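Local atomic coordinates of putative uncharacterized protein (Pseudomonas putida, PDB entry 4J25), a protein that probably acts as an iron- and 2-oxoglutarate-dependent prolyl-4-hydroxylase, a dioxygenase that is likely to modify elongation factor Tu. Residues L125-F130 and R155-A160; Y137-F142 and G211-S216; H146-R151 and V203-L208. All coordinates share one frame; numbering follows the deposited sequence.

From the N terminus, the segments 125-130, 137-142 and 146-151 come in turn, before any contact is closed. Interaction 1 closes first, when 155-160 reaches back to 125-130. Interaction 3 follows, with 203-208 returning to 146-151, and interaction 2 closes last, as 211-216 meets 137-142. Interaction 3 is therefore nested in the loop closed by interaction 2, while interaction 1 crosses both. Interactions 1 and 2 lie on opposite sides of the chain's centre, on the larger antiparallel sheet. Interaction 3 joins the metal-binding loop to strand 205-207 of the smaller sheet. Interactions 2 and 3 both touch N-oxalylglycine, and interactions 1 and 3 meet where Ser159 hydrogen-bonds to Asp148.

Interaction 1. Residues L125-F130 and R155-A160; sequences LGLEDF and RRMVSA
With CG of Glu128 set between its backbone N and carbonyl carbon (chi1 63°) and the chain extended beyond, the carboxylate meets Arg155, whose own chain bends at chi3 (61°) to present its guanidinium. Glu128 OE2 lies 2.7 Å from Arg155 NH2 in a salt bridge. The oxygen arrives in the plane of the guanidinium, at its edge, although the carboxylate plane stands at 90° to it. Arg155 NE bonds to the carbonyl of Arg223, a second hold on the same guanidinium. A glutamine here would probably keep the reach but lose the charge, leaving Arg155 NH2 without its ionic mate. The two segments are not sheet neighbours: strand 214-222 runs between their strands, and each meets it through a classic beta bulge, Glu128 and Asp129 facing Arg222, Met157 and Val158 facing Phe221. Side chains thus bridge over the middle strand. Leu127 CD2 rests 3.7 Å from Met157 CB, and Leu125 CD1 touches Val158 CG2 at 3.8 Å, the two side chains crossing at about a right angle. Deeper in, Phe130 CE2 approaches Ala160 CB obliquely at 4.2 Å, and helix 103-123 packs on Phe130 through Tyr108 and Met112.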
loop_
_atom_site.group_PDB
_atom_site.type_symbol
_atom_site.label_atom_id
_atom_site.label_comp_id
_atom_site.label_asym_id
_atom_site.label_seq_id
_atom_site.Cartn_x
_atom_site.Cartn_y
_atom_site.Cartn_z
ATOM N N LEU A 125 5.853 -6.072 16.225
ATOM C CA LEU A 125 6.404 -4.785 15.803
ATOM C C LEU A 125 5.898 -3.580 16.604
ATOM O O LEU A 125 6.445 -2.490 16.467
ATOM C CB LEU A 125 6.135 -4.542 14.310
ATOM C CG LEU A 125 6.901 -5.428 13.331
ATOM C CD1 LEU A 125 6.627 -5.037 11.873
ATOM C CD2 LEU A 125 8.402 -5.372 13.638
ATOM N N GLY A 126 4.863 -3.746 17.419
ATOM C CA GLY A 126 4.377 -2.616 18.203
ATOM C C GLY A 126 3.778 -1.465 17.395
ATOM O O GLY A 126 3.837 -0.292 17.792
ATOM N N LEU A 127 3.191 -1.796 16.254
ATOM C CA LEU A 127 2.600 -0.797 15.369
ATOM C C LEU A 127 1.401 -0.120 16.044
ATOM O O LEU A 127 0.447 -0.787 16.442
ATOM C CB LEU A 127 2.151 -1.453 14.072
ATOM C CG LEU A 127 3.217 -2.166 13.235
ATOM C CD1 LEU A 127 2.573 -2.965 12.131
ATOM C CD2 LEU A 127 4.183 -1.156 12.683
ATOM N N GLU A 128 1.447 1.200 16.157
ATOM C CA GLU A 128 0.378 1.937 16.833
ATOM C C GLU A 128 -0.698 2.441 15.871
ATOM O O GLU A 128 -1.852 2.618 16.270
ATOM C CB GLU A 128 0.950 3.132 17.585
ATOM C CG GLU A 128 1.615 4.158 16.685
ATOM C CD GLU A 128 1.787 5.501 17.367
ATOM O OE1 GLU A 128 2.096 5.516 18.583
ATOM O OE2 GLU A 128 1.600 6.538 16.689
ATOM N N ASP A 129 -0.323 2.706 14.622
ATOM C CA ASP A 129 -1.300 3.186 13.654
ATOM C C ASP A 129 -0.888 2.988 12.180
ATOM O O ASP A 129 0.193 2.456 11.857
ATOM C CB ASP A 129 -1.681 4.646 13.959
ATOM C CG ASP A 129 -0.704 5.658 13.394
ATOM O OD1 ASP A 129 -1.083 6.843 13.286
ATOM O OD2 ASP A 129 0.427 5.299 13.032
ATOM N N PHE A 130 -1.790 3.397 11.307
ATOM C CA PHE A 130 -1.632 3.296 9.870
ATOM C C PHE A 130 -2.023 4.641 9.309
ATOM O O PHE A 130 -3.089 5.170 9.640
ATOM C CB PHE A 130 -2.549 2.210 9.303
ATOM C CG PHE A 130 -2.464 2.057 7.804
ATOM C CD1 PHE A 130 -3.540 2.431 6.982
ATOM C CD2 PHE A 130 -1.307 1.558 7.208
ATOM C CE1 PHE A 130 -3.460 2.291 5.594
ATOM C CE2 PHE A 130 -1.227 1.409 5.831
ATOM C CZ PHE A 130 -2.318 1.781 5.015
ATOM N N ARG A 155 9.576 6.329 11.850
ATOM C CA ARG A 155 8.603 5.499 12.580
ATOM C C ARG A 155 7.885 4.510 11.669
ATOM O O ARG A 155 7.254 3.568 12.140
ATOM C CB ARG A 155 7.554 6.379 13.250
ATOM C CG ARG A 155 8.066 7.190 14.419
ATOM C CD ARG A 155 7.108 8.292 14.760
ATOM N NE ARG A 155 5.798 7.776 15.146
ATOM C CZ ARG A 155 4.724 8.540 15.313
ATOM N NH1 ARG A 155 4.800 9.851 15.125
ATOM N NH2 ARG A 155 3.574 8.000 15.674
ATOM N N ARG A 156 7.987 4.735 10.365
ATOM C CA ARG A 156 7.355 3.861 9.389
ATOM C C ARG A 156 8.091 2.542 9.322
ATOM O O ARG A 156 9.286 2.490 9.066
ATOM C CB ARG A 156 7.267 4.561 8.036
ATOM C CG ARG A 156 6.623 5.917 8.186
ATOM C CD ARG A 156 6.361 6.623 6.896
ATOM N NE ARG A 156 7.558 6.822 6.093
ATOM C CZ ARG A 156 7.542 7.362 4.876
ATOM N NH1 ARG A 156 6.395 7.768 4.338
ATOM N NH2 ARG A 156 8.665 7.505 4.199
ATOM N N MET A 157 7.358 1.476 9.602
ATOM C CA MET A 157 7.917 0.143 9.718
ATOM C C MET A 157 7.483 -0.770 8.567
ATOM O O MET A 157 8.225 -1.647 8.158
ATOM C CB MET A 157 7.465 -0.499 11.024
ATOM C CG MET A 157 7.943 0.209 12.275
ATOM S SD MET A 157 9.750 0.381 12.299
ATOM C CE MET A 157 10.240 -1.321 12.466
ATOM N N VAL A 158 6.259 -0.596 8.083
ATOM C CA VAL A 158 5.737 -1.454 7.032
ATOM C C VAL A 158 4.962 -0.594 6.054
ATOM O O VAL A 158 4.162 0.223 6.465
ATOM C CB VAL A 158 4.767 -2.538 7.582
ATOM C CG1 VAL A 158 4.232 -3.411 6.422
ATOM C CG2 VAL A 158 5.438 -3.405 8.665
ATOM N N SER A 159 5.197 -0.798 4.769
ATOM C CA SER A 159 4.579 -0.010 3.716
ATOM C C SER A 159 3.490 -0.832 3.075
ATOM O O SER A 159 3.607 -2.037 2.984
ATOM C CB SER A 159 5.608 0.337 2.645
ATOM O OG SER A 159 6.717 1.003 3.214
ATOM N N ALA A 160 2.437 -0.176 2.616
ATOM C CA ALA A 160 1.341 -0.867 1.970
ATOM C C ALA A 160 0.749 0.051 0.908
ATOM O O ALA A 160 0.425 1.215 1.174
ATOM C CB ALA A 160 0.290 -1.275 2.990
#

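Interaction 2. Residues Y137-F142 and G211-S216; sequences YPPGAF and GRERLS. With OGA (N-oxalylglycine), chain J.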
loop_
_atom_site.group_PDB
_atom_site.type_symbol
_atom_site.label_atom_id
_atom_site.label_comp_id
_atom_site.label_asym_id
_atom_site.label_seq_id
_atom_site.Cartn_x
_atom_site.Cartn_y
_atom_site.Cartn_z
ATOM N N TYR A 137 -0.717 9.556 -10.368
ATOM C CA TYR A 137 0.410 9.933 -11.206
ATOM C C TYR A 137 -0.047 10.217 -12.635
ATOM O O TYR A 137 -0.660 9.361 -13.280
ATOM C CB TYR A 137 1.481 8.839 -11.183
ATOM C CG TYR A 137 2.024 8.556 -9.793
ATOM C CD1 TYR A 137 1.653 9.335 -8.707
ATOM C CD2 TYR A 137 2.905 7.507 -9.566
ATOM C CE1 TYR A 137 2.143 9.076 -7.438
ATOM C CE2 TYR A 137 3.399 7.243 -8.295
ATOM C CZ TYR A 137 3.013 8.029 -7.236
ATOM O OH TYR A 137 3.489 7.776 -5.958
ATOM N N PRO A 138 0.222 11.436 -13.128
ATOM C CA PRO A 138 -0.092 11.752 -14.526
ATOM C C PRO A 138 0.771 10.901 -15.436
ATOM O O PRO A 138 1.809 10.429 -14.983
ATOM C CB PRO A 138 0.306 13.225 -14.663
ATOM C CG PRO A 138 0.457 13.741 -13.285
ATOM C CD PRO A 138 0.842 12.573 -12.431
ATOM N N PRO A 139 0.354 10.696 -16.693
ATOM C CA PRO A 139 1.199 9.957 -17.643
ATOM C C PRO A 139 2.591 10.570 -17.731
ATOM O O PRO A 139 2.707 11.766 -17.889
ATOM C CB PRO A 139 0.461 10.124 -18.978
ATOM C CG PRO A 139 -0.959 10.401 -18.601
ATOM C CD PRO A 139 -0.909 11.149 -17.302
ATOM N N GLY A 140 3.631 9.755 -17.618
ATOM C CA GLY A 140 4.992 10.255 -17.660
ATOM C C GLY A 140 5.642 10.404 -16.294
ATOM O O GLY A 140 6.865 10.456 -16.194
ATOM N N ALA A 141 4.835 10.483 -15.239
ATOM C CA ALA A 141 5.380 10.647 -13.900
ATOM C C ALA A 141 6.040 9.349 -13.456
ATOM O O ALA A 141 5.564 8.256 -13.756
ATOM C CB ALA A 141 4.298 11.056 -12.918
ATOM N N PHE A 142 7.157 9.486 -12.756
ATOM C CA PHE A 142 7.840 8.345 -12.194
ATOM C C PHE A 142 8.320 8.701 -10.808
ATOM O O PHE A 142 8.288 9.865 -10.417
ATOM C CB PHE A 142 9.019 7.951 -13.078
ATOM C CG PHE A 142 10.004 9.059 -13.310
ATOM C CD1 PHE A 142 11.101 9.213 -12.476
ATOM C CD2 PHE A 142 9.845 9.935 -14.370
ATOM C CE1 PHE A 142 12.015 10.228 -12.692
ATOM C CE2 PHE A 142 10.747 10.951 -14.595
ATOM C CZ PHE A 142 11.837 11.103 -13.758
ATOM N N GLY A 211 1.972 5.266 -19.213
ATOM C CA GLY A 211 1.444 5.992 -20.350
ATOM C C GLY A 211 0.042 6.497 -20.087
ATOM O O GLY A 211 -0.553 7.122 -20.953
ATOM N N ARG A 212 -0.497 6.218 -18.903
ATOM C CA ARG A 212 -1.834 6.684 -18.552
ATOM C C ARG A 212 -1.908 6.949 -17.051
ATOM O O ARG A 212 -1.062 6.491 -16.298
ATOM C CB ARG A 212 -2.901 5.666 -18.970
ATOM C CG ARG A 212 -2.661 4.272 -18.419
ATOM C CD ARG A 212 -3.828 3.308 -18.689
ATOM N NE ARG A 212 -4.862 3.374 -17.651
ATOM C CZ ARG A 212 -5.644 2.357 -17.283
ATOM N NH1 ARG A 212 -6.549 2.528 -16.325
ATOM N NH2 ARG A 212 -5.530 1.166 -17.855
ATOM N N GLU A 213 -2.905 7.712 -16.628
ATOM C CA GLU A 213 -3.032 8.075 -15.223
ATOM C C GLU A 213 -2.962 6.841 -14.349
ATOM O O GLU A 213 -3.647 5.848 -14.593
ATOM C CB GLU A 213 -4.361 8.768 -14.962
ATOM C CG GLU A 213 -4.514 10.103 -15.623
ATOM C CD GLU A 213 -5.889 10.671 -15.383
ATOM O OE1 GLU A 213 -6.534 10.263 -14.385
ATOM O OE2 GLU A 213 -6.332 11.508 -16.195
ATOM N N ARG A 214 -2.134 6.898 -13.323
ATOM C CA ARG A 214 -1.949 5.749 -12.464
ATOM C C ARG A 214 -2.407 6.073 -11.049
ATOM O O ARG A 214 -1.867 6.949 -10.407
ATOM C CB ARG A 214 -0.490 5.336 -12.487
ATOM C CG ARG A 214 -0.130 4.146 -11.643
ATOM C CD ARG A 214 1.334 4.269 -11.375
ATOM N NE ARG A 214 1.983 3.080 -10.853
ATOM C CZ ARG A 214 2.285 2.874 -9.569
ATOM N NH1 ARG A 214 1.932 3.744 -8.623
ATOM N NH2 ARG A 214 2.917 1.768 -9.225
ATOM N N LEU A 215 -3.390 5.321 -10.578
ATOM C CA LEU A 215 -4.023 5.564 -9.291
ATOM C C LEU A 215 -3.629 4.556 -8.223
ATOM O O LEU A 215 -3.607 3.351 -8.483
ATOM C CB LEU A 215 -5.536 5.501 -9.454
ATOM C CG LEU A 215 -6.214 6.438 -10.443
ATOM C CD1 LEU A 215 -7.722 6.329 -10.234
ATOM C CD2 LEU A 215 -5.760 7.846 -10.282
ATOM N N SER A 216 -3.347 5.048 -7.017
ATOM C CA SER A 216 -3.029 4.170 -5.887
ATOM C C SER A 216 -3.433 4.770 -4.536
ATOM O O SER A 216 -3.760 5.945 -4.434
ATOM C CB SER A 216 -1.533 3.887 -5.850
ATOM O OG SER A 216 -0.832 5.106 -5.768
HETATM C C1 OGA J . 5.651 5.797 -2.153
HETATM C C2 OGA J . 5.798 4.742 -3.206
HETATM C C4 OGA J . 4.827 3.330 -4.984
HETATM C C5 OGA J . 3.560 3.044 -5.716
HETATM O O1 OGA J . 4.594 6.490 -2.161
HETATM O O2 OGA J . 6.561 5.968 -1.265
HETATM O "O2'" OGA J . 6.885 4.209 -3.380
HETATM O O3 OGA J . 3.375 1.901 -6.202
HETATM N N1 OGA J . 4.658 4.349 -4.002
HETATM O O4 OGA J . 2.676 3.932 -5.849
HETATM O O HOH W 1 1.491 5.185 -4.786
#
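Tyr137 N donates to Arg214 O over 2.8 Å with an N-H...O angle of 167°, and Arg214 N returns a bond of 2.9 Å to Tyr137 O. This makes the two residues an antiparallel hydrogen-bonded pair and puts both side chains on the same face of the sheet. There they run side by side in the same direction, ring and guanidinium planes only 10° apart, with Tyr137 CE2 3.8 Å from Arg214 NH1. The arginine keeps CG opposite its backbone N (chi1 -180°) and stays extended as far as NE, which delivers the guanidinium to the glycine carboxylate (C5, O3 and O4) of N-oxalylglycine. Arg214 NH1 gives its hydrogen to ligand O4 at 2.9 Å, and Arg214 NH2 reaches ligand O3 at 3.1 Å. A weak third bond from NH1 also goes to O3, which lies in the guanidinium plane at its edge. NE gives its N-H to Gly174 O, a further bond that limits the group's rotation. Ser216 OG lies 3.7 Å from ligand O4 and is hydrogen-bonded to a water, which in turn makes weak bonds to Tyr137 OH and to ligand N1. Beyond the pair, Pro139 CG packs 3.8 Å from Arg212 CA as the chain leaves through a type II turn from Pro138 to Ala141, with Gly140 at the third position. The two-pronged pairing with the carboxylate far from the metal is an arrangement found in many 2-oxoglutarate oxygenases, in which a basic residue, here a strand-borne arginine next to a tyrosine, binds this carboxylate within the double-stranded beta-helix (jellyroll) fold.

Interaction 3. Residues H146-R151 and V203-L208; sequences HLDRFR and VPHEVL. With MN (manganese (II) ion), chain I; OGA (N-oxalylglycine), chain J.
His146 and His205 adopt nearly the same side-chain conformation: in each, CG sits between the backbone N and the carbonyl carbon (chi1 71° and 57°). Their backbones form an antiparallel hydrogen-bonded pair, so both rings leave the same face and converge, centroids 4.2 Å apart and planes at 59°. The meeting point is manganese, bound by His146 NE2 at 2.2 Å and by His205 NE2 at 2.1 Å. Asp148 OD1 adds the third protein ligand. N-oxalylglycine chelates through O2 and O2', and a water completes six-coordination. The coordinates place this water across the metal from His146, ligand O2 across from His205 and O2' across from Asp148, so the protein occupies one triangular face of an octahedron: the facial HXD...H triad of the family, with manganese probably standing in for iron. Second-shell bonds set each ligand's rotation. His205 ND1 gives a nearly straight bond of 3.0 Å to Val203 O, which lies in the plane of the His205 ring, while His146 ND1 is held by Arg144 O. Asp148 OD2, turned from the metal, accepts from Ser159, from Trp220 and, at 2.7 Å, from the metal-bound water. At the outer end, Leu147 CD2 packs 3.8 Å from Pro204 N. Further along the strand, Val207 CG2 touches ligand C4 at 3.6 Å. The site lies between two sheets: strand 205-207 is an outer strand beside 176-179, while the larger sheet supplies Phe198, edge-to-face with His205, from strand 195-199, Ser159 from 156-163 and Trp220 from 214-222.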
loop_
_atom_site.group_PDB
_atom_site.type_symbol
_atom_site.label_atom_id
_atom_site.label_comp_id
_atom_site.label_asym_id
_atom_site.label_seq_id
_atom_site.Cartn_x
_atom_site.Cartn_y
_atom_site.Cartn_z
ATOM N N HIS A 146 14.142 4.445 -4.101
ATOM C CA HIS A 146 14.157 4.979 -2.745
ATOM C C HIS A 146 13.773 3.925 -1.724
ATOM O O HIS A 146 13.248 2.853 -2.066
ATOM C CB HIS A 146 13.224 6.191 -2.617
ATOM C CG HIS A 146 11.766 5.855 -2.688
ATOM N ND1 HIS A 146 11.114 5.627 -3.877
ATOM C CD2 HIS A 146 10.834 5.716 -1.715
ATOM C CE1 HIS A 146 9.842 5.356 -3.636
ATOM N NE2 HIS A 146 9.647 5.399 -2.332
ATOM N N LEU A 147 14.067 4.251 -0.470
ATOM C CA LEU A 147 13.581 3.501 0.674
ATOM C C LEU A 147 12.565 4.375 1.380
ATOM O O LEU A 147 12.731 5.589 1.461
ATOM C CB LEU A 147 14.708 3.171 1.649
ATOM C CG LEU A 147 15.630 2.029 1.260
ATOM C CD1 LEU A 147 17.068 2.328 1.713
ATOM C CD2 LEU A 147 15.139 0.741 1.856
ATOM N N ASP A 148 11.518 3.760 1.899
ATOM C CA ASP A 148 10.496 4.522 2.596
ATOM C C ASP A 148 10.973 4.956 3.975
ATOM O O ASP A 148 10.631 6.031 4.435
ATOM C CB ASP A 148 9.212 3.714 2.731
ATOM C CG ASP A 148 8.458 3.576 1.414
ATOM O OD1 ASP A 148 8.688 4.341 0.461
ATOM O OD2 ASP A 148 7.619 2.684 1.363
ATOM N N ARG A 149 11.738 4.116 4.642
ATOM C CA ARG A 149 12.223 4.434 5.982
ATOM C C ARG A 149 13.739 4.585 5.975
ATOM O O ARG A 149 14.438 3.662 5.604
ATOM C CB ARG A 149 11.827 3.327 6.963
ATOM C CG ARG A 149 12.396 3.529 8.343
ATOM C CD ARG A 149 12.594 2.241 9.108
ATOM N NE ARG A 149 13.129 2.530 10.434
ATOM C CZ ARG A 149 13.274 1.631 11.399
ATOM N NH1 ARG A 149 12.922 0.370 11.189
ATOM N NH2 ARG A 149 13.770 1.994 12.574
ATOM N N PHE A 150 14.238 5.742 6.385
ATOM C CA PHE A 150 15.679 5.952 6.509
ATOM C C PHE A 150 16.223 5.277 7.773
ATOM O O PHE A 150 15.460 4.839 8.635
ATOM C CB PHE A 150 15.986 7.447 6.550
ATOM C CG PHE A 150 15.555 8.196 5.311
ATOM C CD1 PHE A 150 15.241 7.520 4.136
ATOM C CD2 PHE A 150 15.470 9.586 5.327
ATOM C CE1 PHE A 150 14.852 8.217 3.002
ATOM C CE2 PHE A 150 15.082 10.286 4.199
ATOM C CZ PHE A 150 14.771 9.604 3.035
ATOM N N ARG A 151 17.544 5.202 7.895
ATOM C CA ARG A 151 18.146 4.665 9.113
ATOM C C ARG A 151 17.988 5.649 10.284
ATOM O O ARG A 151 18.616 5.479 11.329
ATOM C CB ARG A 151 19.628 4.352 8.884
ATOM N N VAL A 203 13.236 -2.713 1.698
ATOM C CA VAL A 203 13.039 -2.919 0.265
ATOM C C VAL A 203 13.093 -1.629 -0.535
ATOM O O VAL A 203 12.125 -0.860 -0.551
ATOM C CB VAL A 203 11.710 -3.603 -0.019
ATOM C CG1 VAL A 203 11.542 -3.819 -1.527
ATOM C CG2 VAL A 203 11.643 -4.910 0.712
ATOM N N PRO A 204 14.230 -1.384 -1.208
ATOM C CA PRO A 204 14.273 -0.239 -2.113
ATOM C C PRO A 204 13.284 -0.479 -3.229
ATOM O O PRO A 204 13.048 -1.637 -3.586
ATOM C CB PRO A 204 15.706 -0.256 -2.643
ATOM C CG PRO A 204 16.466 -1.105 -1.700
ATOM C CD PRO A 204 15.508 -2.121 -1.204
ATOM N N HIS A 205 12.695 0.578 -3.765
ATOM C CA HIS A 205 11.703 0.403 -4.825
ATOM C C HIS A 205 11.567 1.681 -5.628
ATOM O O HIS A 205 12.030 2.736 -5.214
ATOM C CB HIS A 205 10.347 -0.030 -4.263
ATOM C CG HIS A 205 9.781 0.913 -3.245
ATOM N ND1 HIS A 205 10.189 0.907 -1.929
ATOM C CD2 HIS A 205 8.834 1.877 -3.339
ATOM C CE1 HIS A 205 9.536 1.841 -1.259
ATOM N NE2 HIS A 205 8.696 2.436 -2.083
ATOM N N GLU A 206 10.963 1.569 -6.800
ATOM C CA GLU A 206 10.770 2.715 -7.666
ATOM C C GLU A 206 9.511 2.503 -8.484
ATOM O O GLU A 206 8.955 1.404 -8.513
ATOM C CB GLU A 206 11.984 2.901 -8.582
ATOM C CG GLU A 206 12.146 1.797 -9.577
ATOM C CD GLU A 206 13.412 1.908 -10.389
ATOM O OE1 GLU A 206 13.652 1.021 -11.228
ATOM O OE2 GLU A 206 14.185 2.862 -10.181
ATOM N N VAL A 207 9.050 3.565 -9.133
ATOM C CA VAL A 207 7.903 3.485 -10.029
ATOM C C VAL A 207 8.336 3.921 -11.411
ATOM O O VAL A 207 8.841 5.023 -11.585
ATOM C CB VAL A 207 6.751 4.381 -9.571
ATOM C CG1 VAL A 207 5.566 4.331 -10.595
ATOM C CG2 VAL A 207 6.302 3.985 -8.174
ATOM N N LEU A 208 8.153 3.044 -12.393
ATOM C CA LEU A 208 8.496 3.367 -13.774
ATOM C C LEU A 208 7.369 4.200 -14.400
ATOM O O LEU A 208 6.216 4.092 -13.995
ATOM C CB LEU A 208 8.740 2.095 -14.582
ATOM C CG LEU A 208 9.938 1.227 -14.181
ATOM C CD1 LEU A 208 10.306 0.268 -15.310
ATOM C CD2 LEU A 208 11.114 2.082 -13.840
HETATM MN MN MN I . 7.918 4.307 -1.548
HETATM C C1 OGA J . 5.651 5.797 -2.153
HETATM C C2 OGA J . 5.798 4.742 -3.206
HETATM C C4 OGA J . 4.827 3.330 -4.984
HETATM C C5 OGA J . 3.560 3.044 -5.716
HETATM O O1 OGA J . 4.594 6.490 -2.161
HETATM O O2 OGA J . 6.561 5.968 -1.265
HETATM O "O2'" OGA J . 6.885 4.209 -3.380
HETATM O O3 OGA J . 3.375 1.901 -6.202
HETATM N N1 OGA J . 4.658 4.349 -4.002
HETATM O O4 OGA J . 2.676 3.932 -5.849
HETATM O O HOH W 2 11.207 0.890 1.466
HETATM O O HOH W 3 6.104 3.187 -0.835
#